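Local atomic coordinates of ammonium transporter (Kuenenia stuttgartiensis, PDB entry 6EU6), a protein that probably senses ammonium at the membrane and passes the signal on, as an Amt-family ammonium transporter protein coupled to histidine kinase signalling. Residues A[33-38]-A[115-120]. Numbering follows the deposited sequence.
Sequences GFSQSK and IAERSG
The carboxylate of Glu117 lies against the aliphatic part of Gln36, with OE1 3.4 Å from Gln36 CB and OE2 3.6 Å from Gln36 CG, and is gripped there twice, once by the backbone and once by the side chain. OE1 takes the backbone N of Gln36 at 2.8 Å, on its syn side but tilted 27° out of the carboxylate plane, while OE2 takes Gln36 NE2, also at 2.8 Å and almost straight. That second donor sits above the carboxylate plane, though OE2 lies in the plane of the amide. The two side chains cross at about a right angle, with their flat groups 75° apart. Gln36 CG lies beside its own backbone N (chi1 -63°) and the chain then runs extended, which, with the turn of the amide, brings NE2 to OE2; Ser35 CB adds a contact to OE1 at 3.7 Å. Each oxygen has a further partner, Asn39 ND2 for OE1 and Arg188 for OE2, the latter a salt bridge. A glutamine in place of Glu117 would probably leave Arg188 without this countercharge and turn an amide NH2 toward one of the donors. The buried carboxylate thus ties the turn after helix 2-34 to the loop between helices 93-114 and 121-144 of the Amt fold.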
loop_
_atom_site.group_PDB
_atom_site.type_symbol
_atom_site.label_atom_id
_atom_site.label_comp_id
_atom_site.label_asym_id
_atom_site.label_seq_id
_atom_site.Cartn_x
_atom_site.Cartn_y
_atom_site.Cartn_z
ATOM N N GLY A 33 -8.612 10.180 -10.636
ATOM C CA GLY A 33 -8.602 9.591 -11.956
ATOM C C GLY A 33 -9.830 9.866 -12.801
ATOM O O GLY A 33 -9.750 10.128 -14.016
ATOM N N PHE A 34 -10.991 9.749 -12.170
ATOM C CA PHE A 34 -12.289 9.993 -12.820
ATOM C C PHE A 34 -12.551 11.510 -13.077
ATOM O O PHE A 34 -13.449 11.853 -13.752
ATOM C CB PHE A 34 -13.445 9.422 -11.983
ATOM C CG PHE A 34 -13.895 8.071 -12.402
ATOM C CD1 PHE A 34 -13.206 6.932 -11.981
ATOM C CD2 PHE A 34 -15.023 7.907 -13.184
ATOM C CE1 PHE A 34 -13.618 5.672 -12.350
ATOM C CE2 PHE A 34 -15.439 6.634 -13.564
ATOM C CZ PHE A 34 -14.731 5.511 -13.141
ATOM N N SER A 35 -11.767 12.372 -12.513
ATOM C CA SER A 35 -12.028 13.788 -12.582
ATOM C C SER A 35 -11.377 14.391 -13.845
ATOM O O SER A 35 -10.478 13.822 -14.467
ATOM C CB SER A 35 -11.514 14.489 -11.316
ATOM O OG SER A 35 -10.191 15.016 -11.413
ATOM N N GLN A 36 -11.842 15.569 -14.178
ATOM C CA GLN A 36 -11.181 16.346 -15.198
ATOM C C GLN A 36 -9.926 16.828 -14.584
ATOM O O GLN A 36 -9.869 17.148 -13.426
ATOM C CB GLN A 36 -12.070 17.501 -15.663
ATOM C CG GLN A 36 -13.392 17.020 -16.342
ATOM C CD GLN A 36 -14.233 18.280 -16.530
ATOM O OE1 GLN A 36 -13.957 19.081 -17.360
ATOM N NE2 GLN A 36 -15.115 18.519 -15.616
ATOM N N SER A 37 -8.884 16.798 -15.359
ATOM C CA SER A 37 -7.575 17.236 -14.945
ATOM C C SER A 37 -7.540 18.609 -14.231
ATOM O O SER A 37 -6.878 18.747 -13.191
ATOM C CB SER A 37 -6.647 17.151 -16.169
ATOM O OG SER A 37 -5.749 18.172 -16.060
ATOM N N LYS A 38 -8.338 19.597 -14.662
ATOM C CA LYS A 38 -8.414 20.899 -13.968
ATOM C C LYS A 38 -8.971 20.941 -12.542
ATOM O O LYS A 38 -8.956 22.019 -11.863
ATOM C CB LYS A 38 -9.214 21.885 -14.816
ATOM C CG LYS A 38 -10.656 21.506 -14.974
ATOM C CD LYS A 38 -11.368 22.468 -15.901
ATOM C CE LYS A 38 -12.800 22.073 -16.021
ATOM N NZ LYS A 38 -13.501 23.019 -16.891
ATOM N N ILE A 115 -20.317 14.621 -5.661
ATOM C CA ILE A 115 -20.463 16.091 -5.902
ATOM C C ILE A 115 -19.200 16.815 -6.371
ATOM O O ILE A 115 -19.102 18.054 -6.377
ATOM C CB ILE A 115 -21.079 16.774 -4.685
ATOM C CG1 ILE A 115 -20.215 16.617 -3.477
ATOM C CG2 ILE A 115 -22.483 16.180 -4.447
ATOM C CD1 ILE A 115 -20.671 17.419 -2.262
ATOM N N ALA A 116 -18.223 16.041 -6.824
ATOM C CA ALA A 116 -17.008 16.615 -7.332
ATOM C C ALA A 116 -17.231 17.569 -8.518
ATOM O O ALA A 116 -18.208 17.437 -9.317
ATOM C CB ALA A 116 -16.046 15.517 -7.757
ATOM N N GLU A 117 -16.278 18.498 -8.667
ATOM C CA GLU A 117 -16.183 19.354 -9.886
ATOM C C GLU A 117 -17.061 20.608 -9.874
ATOM O O GLU A 117 -16.716 21.545 -10.571
ATOM C CB GLU A 117 -16.385 18.577 -11.242
ATOM C CG GLU A 117 -15.654 17.224 -11.269
ATOM C CD GLU A 117 -14.962 16.968 -12.581
ATOM O OE1 GLU A 117 -13.730 17.063 -12.683
ATOM O OE2 GLU A 117 -15.674 16.670 -13.532
ATOM N N ARG A 118 -18.094 20.657 -9.036
ATOM C CA ARG A 118 -18.984 21.822 -9.050
ATOM C C ARG A 118 -19.579 22.198 -7.714
ATOM O O ARG A 118 -20.141 23.274 -7.579
ATOM C CB ARG A 118 -20.047 21.684 -10.123
ATOM C CG ARG A 118 -21.275 20.827 -9.741
ATOM C CD ARG A 118 -20.953 19.340 -9.607
ATOM N NE ARG A 118 -22.168 18.515 -9.581
ATOM C CZ ARG A 118 -22.237 17.207 -9.405
ATOM N NH1 ARG A 118 -21.121 16.489 -9.308
ATOM N NH2 ARG A 118 -23.401 16.597 -9.353
ATOM N N SER A 119 -19.447 21.350 -6.712
ATOM C CA SER A 119 -19.787 21.740 -5.394
ATOM C C SER A 119 -18.670 22.576 -4.812
ATOM O O SER A 119 -17.462 22.418 -5.195
ATOM C CB SER A 119 -20.093 20.526 -4.532
ATOM O OG SER A 119 -18.967 19.730 -4.304
ATOM N N GLY A 120 -19.033 23.441 -3.852
ATOM C CA GLY A 120 -18.038 24.183 -3.091
ATOM C C GLY A 120 -17.549 23.424 -1.903
ATOM O O GLY A 120 -18.129 22.367 -1.506
#